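Local atomic coordinates of nucleocapsid (Crimean-congo hemorrhagic fever virus, PDB entry 4AKL), a protein that binds single- and double-stranded RNA, including the panhandle at the genome ends, probably takes part in packaging the viral genome, and shows sequence-non-specific endonuclease activity on double-stranded DNA. Residues K91-F96 / K132-I137; T102-W106 / E121-Y126. All blocks are in the same frame, centred on the assembly; numbering follows the deposited sequence.

In the fold
Coming from the N terminus, the chain runs through helix 86-98, passes a short loop into helix 104-107, then helix 110-113, and turns into the long helix 120-136. Interaction 2 (102-106 with 121-126) closes the smaller loop, joining helix 104-107 to the N-terminal part of the long helix. Interaction 1 (91-96 with 132-137) closes the larger loop around it, bringing helix 86-98 onto the C-terminal end of that same helix. The two contacts, centred about 16 Å apart, meet through Ile103: its CD1 lies 3.8 Å from Phe96 CD1, and its CG2 4.1 Å from Trp95 CH2. Helix 306-316 packs against aromatic residues of both contacts.

Interaction 1: residues K91-F96 / K132-I137; sequences KGLEWF and KWRKDI
Helical segments 91-96 and 132-136 cross at 125°, axes 10.2 Å apart. Nearest CA pairs are Trp95 with Trp133 (6.9 Å) and Lys91 with Ile137 (5.8 Å). Both tryptophans take chi1 t, chi2 near 95°.

The aromatic contact is T-shaped: the edge of Trp133 meets the face of Trp95, five-membered ring centroids 4.9 Å apart and planes at 77°. Trp133 CA adds a CH-pi contact 3.9 Å from the Trp95 five-membered ring centroid. Phe96 (CE2 3.9 Å from Trp133 CD1) completes an aromatic cluster between helix 86-98 and the C-terminal end of helix 120-136, extended by Phe308 and Tyr311. Ile137 CG2 packs 4.1 Å from Trp95 CD1.

Both indole nitrogens donate hydrogen bonds: Trp133 NE1 to Gly92 O (3.2 Å) and Trp95 NE1 to Asp136 OD2 (2.9 Å). That carboxylate oxygen also receives Lys132 NZ (2.8 Å) in a salt bridge. Lys91 NZ reaches Ile137 O weakly (3.2 Å). Thus both indoles pack in a hydrophobic interface while their polar N-H groups remain satisfied.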
loop_
_atom_site.group_PDB
_atom_site.type_symbol
_atom_site.label_atom_id
_atom_site.label_comp_id
_atom_site.label_asym_id
_atom_site.label_seq_id
_atom_site.Cartn_x
_atom_site.Cartn_y
_atom_site.Cartn_z
ATOM N N LYS A 91 -12.464 14.377 9.824
ATOM C CA LYS A 91 -11.280 13.972 10.564
ATOM C C LYS A 91 -10.147 13.649 9.644
ATOM O O LYS A 91 -9.041 14.114 9.870
ATOM C CB LYS A 91 -11.589 12.812 11.481
ATOM C CG LYS A 91 -12.515 13.265 12.663
ATOM C CD LYS A 91 -12.560 12.250 13.744
ATOM C CE LYS A 91 -13.294 10.995 13.346
ATOM N NZ LYS A 91 -13.675 10.189 14.611
ATOM N N GLY A 92 -10.435 12.892 8.595
ATOM C CA GLY A 92 -9.422 12.483 7.584
ATOM C C GLY A 92 -8.709 13.618 6.848
ATOM O O GLY A 92 -7.520 13.519 6.550
ATOM N N LEU A 93 -9.423 14.697 6.558
ATOM C CA LEU A 93 -8.796 15.902 5.940
ATOM C C LEU A 93 -8.098 16.728 6.994
ATOM O O LEU A 93 -6.914 17.168 6.809
ATOM C CB LEU A 93 -9.834 16.745 5.218
ATOM C CG LEU A 93 -10.345 16.163 3.916
ATOM C CD1 LEU A 93 -11.577 16.928 3.510
ATOM C CD2 LEU A 93 -9.236 16.140 2.773
ATOM N N GLU A 94 -8.783 16.949 8.117
ATOM C CA GLU A 94 -8.163 17.760 9.203
ATOM C C GLU A 94 -6.838 17.143 9.662
ATOM O O GLU A 94 -5.889 17.860 9.973
ATOM C CB GLU A 94 -9.134 17.976 10.371
ATOM C CG GLU A 94 -8.683 18.967 11.529
ATOM C CD GLU A 94 -8.326 20.448 11.087
ATOM O OE1 GLU A 94 -8.515 20.857 9.911
ATOM O OE2 GLU A 94 -7.829 21.194 11.963
ATOM N N TRP A 95 -6.744 15.817 9.653
ATOM C CA TRP A 95 -5.514 15.181 10.126
ATOM C C TRP A 95 -4.231 15.751 9.422
ATOM O O TRP A 95 -3.230 16.003 10.082
ATOM C CB TRP A 95 -5.608 13.684 9.987
ATOM C CG TRP A 95 -4.446 12.936 10.615
ATOM C CD1 TRP A 95 -4.415 12.392 11.859
ATOM C CD2 TRP A 95 -3.170 12.654 10.018
ATOM N NE1 TRP A 95 -3.182 11.788 12.088
ATOM C CE2 TRP A 95 -2.406 11.927 10.970
ATOM C CE3 TRP A 95 -2.589 12.943 8.772
ATOM C CZ2 TRP A 95 -1.088 11.491 10.716
ATOM C CZ3 TRP A 95 -1.255 12.507 8.523
ATOM C CH2 TRP A 95 -0.540 11.789 9.480
ATOM N N PHE A 96 -4.281 15.950 8.102
ATOM C CA PHE A 96 -3.138 16.512 7.347
ATOM C C PHE A 96 -2.758 17.917 7.803
ATOM O O PHE A 96 -1.588 18.250 7.879
ATOM C CB PHE A 96 -3.414 16.419 5.815
ATOM C CG PHE A 96 -3.415 15.017 5.353
ATOM C CD1 PHE A 96 -2.220 14.375 5.087
ATOM C CD2 PHE A 96 -4.615 14.297 5.253
ATOM C CE1 PHE A 96 -2.197 13.035 4.687
ATOM C CE2 PHE A 96 -4.601 12.963 4.863
ATOM C CZ PHE A 96 -3.400 12.335 4.578
ATOM N N LYS A 132 -0.606 5.896 11.661
ATOM C CA LYS A 132 -0.964 6.970 12.578
ATOM C C LYS A 132 -2.316 7.624 12.240
ATOM O O LYS A 132 -3.154 7.807 13.133
ATOM C CB LYS A 132 0.127 8.035 12.616
ATOM C CG LYS A 132 -0.103 9.155 13.695
ATOM C CD LYS A 132 1.174 9.985 13.923
ATOM C CE LYS A 132 0.877 11.341 14.645
ATOM N NZ LYS A 132 0.022 11.135 15.806
ATOM N N TRP A 133 -2.509 7.966 10.960
ATOM C CA TRP A 133 -3.723 8.543 10.487
ATOM C C TRP A 133 -4.888 7.644 10.867
ATOM O O TRP A 133 -5.864 8.139 11.431
ATOM C CB TRP A 133 -3.635 8.717 8.980
ATOM C CG TRP A 133 -4.808 9.263 8.277
ATOM C CD1 TRP A 133 -5.064 10.580 7.970
ATOM C CD2 TRP A 133 -5.880 8.517 7.746
ATOM N NE1 TRP A 133 -6.248 10.700 7.279
ATOM C CE2 TRP A 133 -6.778 9.443 7.123
ATOM C CE3 TRP A 133 -6.187 7.162 7.721
ATOM C CZ2 TRP A 133 -7.964 9.029 6.473
ATOM C CZ3 TRP A 133 -7.383 6.743 7.072
ATOM C CH2 TRP A 133 -8.245 7.695 6.464
ATOM N N ARG A 134 -4.785 6.342 10.561
ATOM C CA ARG A 134 -5.824 5.384 10.898
ATOM C C ARG A 134 -6.147 5.354 12.425
ATOM O O ARG A 134 -7.297 5.426 12.808
ATOM C CB ARG A 134 -5.446 3.987 10.430
ATOM C CG ARG A 134 -5.491 3.833 8.952
ATOM C CD ARG A 134 -4.842 2.605 8.486
ATOM N NE ARG A 134 -5.163 2.367 7.036
ATOM C CZ ARG A 134 -6.058 1.504 6.552
ATOM N NH1 ARG A 134 -6.791 0.719 7.350
ATOM N NH2 ARG A 134 -6.207 1.390 5.233
ATOM N N LYS A 135 -5.110 5.261 13.257
ATOM C CA LYS A 135 -5.258 5.313 14.699
ATOM C C LYS A 135 -5.891 6.639 15.198
ATOM O O LYS A 135 -6.860 6.622 15.951
ATOM C CB LYS A 135 -3.895 5.122 15.399
ATOM C CG LYS A 135 -3.363 3.645 15.464
ATOM C CD LYS A 135 -2.565 3.359 16.789
ATOM C CE LYS A 135 -3.485 3.319 18.056
ATOM N NZ LYS A 135 -2.833 2.797 19.349
ATOM N N ASP A 136 -5.324 7.767 14.779
ATOM C CA ASP A 136 -5.782 9.085 15.236
ATOM C C ASP A 136 -7.247 9.367 14.903
ATOM O O ASP A 136 -7.955 9.889 15.753
ATOM C CB ASP A 136 -4.895 10.216 14.667
ATOM C CG ASP A 136 -3.463 10.212 15.271
ATOM O OD1 ASP A 136 -3.164 9.414 16.207
ATOM O OD2 ASP A 136 -2.636 11.007 14.793
ATOM N N ILE A 137 -7.710 9.009 13.703
ATOM C CA ILE A 137 -9.114 9.324 13.343
ATOM C C ILE A 137 -10.156 8.225 13.737
ATOM O O ILE A 137 -11.366 8.359 13.430
ATOM C CB ILE A 137 -9.252 9.736 11.814
ATOM C CG1 ILE A 137 -9.192 8.504 10.848
ATOM C CG2 ILE A 137 -8.212 10.792 11.466
ATOM C CD1 ILE A 137 -9.553 8.847 9.366
#

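Interaction 2: residues T102-W106 / E121-Y126; sequences TIKSW and EQLFNY
Trp106 lays one face of its indole over Tyr126, whose CB sits 4.0 Å from the centroid of the indole five-membered ring in a CH-pi contact. Here the short helix 104-107 packs on the N-terminal part of helix 120-136, held by an aromatic pair and by two side-chain amides; Ile103 is its N-cap residue, and segment 121-126 is helical throughout. The register sets Trp106 beside Gln122 (CA atoms 5.4 Å apart) and Ile103 beside Asn125 (6.7 Å).

The ring of Tyr126 (chi1 t) turns its edge to the face of Trp106 (chi1 p, chi2 -80°), in a T-shaped pair with the Tyr126 and Trp106 six-membered ring centroids 5.4 Å apart and planes at 72°. Beyond the two segments, Tyr126 OH hydrogen-bonds to Ser309 OG and to Asp305 N, while Tyr312 and His376 also meet the Trp106 ring.

Asn125, with chi1 t and chi2 -69°, uses both ends of its amide. Its ND2 donates to Thr102 O at 2.9 Å, just ahead of the short helix, and its OD1 accepts from Trp106 NE1 at 2.7 Å. One asparagine thereby holds the loop backbone and the indole together. Gln122 fastens the next point along the short helix: chi1 m and chi2 t extend its side chain so that Gln122 NE2 donates to Ser105 O at 2.8 Å, with an N-H...O angle of 165°.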
loop_
_atom_site.group_PDB
_atom_site.type_symbol
_atom_site.label_atom_id
_atom_site.label_comp_id
_atom_site.label_asym_id
_atom_site.label_seq_id
_atom_site.Cartn_x
_atom_site.Cartn_y
_atom_site.Cartn_z
ATOM N N THR A 102 4.894 15.893 10.473
ATOM C CA THR A 102 5.351 14.493 10.483
ATOM C C THR A 102 5.510 13.826 9.096
ATOM O O THR A 102 6.187 12.810 8.984
ATOM C CB THR A 102 4.428 13.565 11.365
ATOM O OG1 THR A 102 3.112 14.089 11.387
ATOM C CG2 THR A 102 4.922 13.474 12.782
ATOM N N ILE A 103 4.871 14.396 8.063
ATOM C CA ILE A 103 4.906 13.859 6.717
ATOM C C ILE A 103 5.710 14.698 5.734
ATOM O O ILE A 103 5.731 14.412 4.552
ATOM C CB ILE A 103 3.497 13.669 6.203
ATOM C CG1 ILE A 103 2.815 14.995 5.830
ATOM C CG2 ILE A 103 2.674 12.897 7.269
ATOM C CD1 ILE A 103 1.568 14.806 4.961
ATOM N N LYS A 104 6.398 15.720 6.237
ATOM C CA LYS A 104 7.124 16.661 5.403
ATOM C C LYS A 104 8.182 15.987 4.490
ATOM O O LYS A 104 8.496 16.509 3.428
ATOM C CB LYS A 104 7.763 17.795 6.277
ATOM C CG LYS A 104 8.870 17.359 7.205
ATOM C CD LYS A 104 9.797 18.536 7.706
ATOM C CE LYS A 104 9.203 19.360 8.877
ATOM N NZ LYS A 104 10.279 19.775 9.890
ATOM N N SER A 105 8.707 14.825 4.903
ATOM C CA SER A 105 9.787 14.168 4.142
ATOM C C SER A 105 9.379 13.808 2.698
ATOM O O SER A 105 10.206 13.882 1.768
ATOM C CB SER A 105 10.375 12.941 4.908
ATOM O OG SER A 105 9.449 11.889 5.042
ATOM N N TRP A 106 8.107 13.436 2.526
ATOM C CA TRP A 106 7.522 13.189 1.214
ATOM C C TRP A 106 6.600 14.301 0.732
ATOM O O TRP A 106 6.615 14.637 -0.468
ATOM C CB TRP A 106 6.787 11.820 1.176
ATOM C CG TRP A 106 5.908 11.438 2.338
ATOM C CD1 TRP A 106 6.305 10.922 3.539
ATOM C CD2 TRP A 106 4.503 11.511 2.386
ATOM N NE1 TRP A 106 5.239 10.689 4.337
ATOM C CE2 TRP A 106 4.107 11.032 3.656
ATOM C CE3 TRP A 106 3.533 11.933 1.491
ATOM C CZ2 TRP A 106 2.786 10.965 4.046
ATOM C CZ3 TRP A 106 2.213 11.884 1.882
ATOM C CH2 TRP A 106 1.849 11.384 3.146
ATOM N N GLU A 121 13.599 6.419 3.360
ATOM C CA GLU A 121 13.052 7.074 4.552
ATOM C C GLU A 121 11.674 7.668 4.213
ATOM O O GLU A 121 10.777 7.612 5.015
ATOM C CB GLU A 121 13.958 8.208 5.072
ATOM C CG GLU A 121 15.286 7.847 5.755
ATOM C CD GLU A 121 16.465 7.507 4.786
ATOM O OE1 GLU A 121 16.321 7.662 3.538
ATOM O OE2 GLU A 121 17.523 7.074 5.321
ATOM N N GLN A 122 11.541 8.230 3.002
ATOM C CA GLN A 122 10.249 8.750 2.498
ATOM C C GLN A 122 9.198 7.636 2.434
ATOM O O GLN A 122 8.043 7.897 2.740
ATOM C CB GLN A 122 10.409 9.426 1.138
ATOM C CG GLN A 122 11.286 10.689 1.187
ATOM C CD GLN A 122 11.577 11.233 -0.180
ATOM O OE1 GLN A 122 12.159 10.550 -0.985
ATOM N NE2 GLN A 122 11.176 12.480 -0.443
ATOM N N LEU A 123 9.604 6.413 2.075
ATOM C CA LEU A 123 8.679 5.262 2.068
ATOM C C LEU A 123 8.299 4.881 3.473
ATOM O O LEU A 123 7.093 4.702 3.747
ATOM C CB LEU A 123 9.241 3.997 1.377
ATOM C CG LEU A 123 9.490 4.026 -0.105
ATOM C CD1 LEU A 123 10.093 2.736 -0.643
ATOM C CD2 LEU A 123 8.144 4.364 -0.833
ATOM N N PHE A 124 9.307 4.745 4.368
ATOM C CA PHE A 124 9.004 4.343 5.754
ATOM C C PHE A 124 8.132 5.341 6.454
ATOM O O PHE A 124 7.180 4.942 7.117
ATOM C CB PHE A 124 10.266 4.122 6.572
ATOM C CG PHE A 124 11.014 2.869 6.225
ATOM C CD1 PHE A 124 10.395 1.777 5.600
ATOM C CD2 PHE A 124 12.344 2.766 6.549
ATOM C CE1 PHE A 124 11.130 0.624 5.309
ATOM C CE2 PHE A 124 13.058 1.612 6.254
ATOM C CZ PHE A 124 12.436 0.545 5.632
ATOM N N ASN A 125 8.432 6.645 6.286
ATOM C CA ASN A 125 7.655 7.700 6.886
ATOM C C ASN A 125 6.190 7.659 6.428
ATOM O O ASN A 125 5.278 7.867 7.235
ATOM C CB ASN A 125 8.302 9.060 6.579
ATOM C CG ASN A 125 7.542 10.249 7.197
ATOM O OD1 ASN A 125 6.421 10.582 6.786
ATOM N ND2 ASN A 125 8.161 10.901 8.172
ATOM N N TYR A 126 5.966 7.374 5.134
ATOM C CA TYR A 126 4.620 7.328 4.620
ATOM C C TYR A 126 3.856 6.153 5.266
ATOM O O TYR A 126 2.721 6.289 5.620
ATOM C CB TYR A 126 4.642 7.175 3.066
ATOM C CG TYR A 126 3.353 6.660 2.474
ATOM C CD1 TYR A 126 3.117 5.325 2.372
ATOM C CD2 TYR A 126 2.375 7.521 2.032
ATOM C CE1 TYR A 126 1.918 4.832 1.809
ATOM C CE2 TYR A 126 1.147 7.044 1.473
ATOM C CZ TYR A 126 0.933 5.693 1.372
ATOM O OH TYR A 126 -0.244 5.147 0.810
#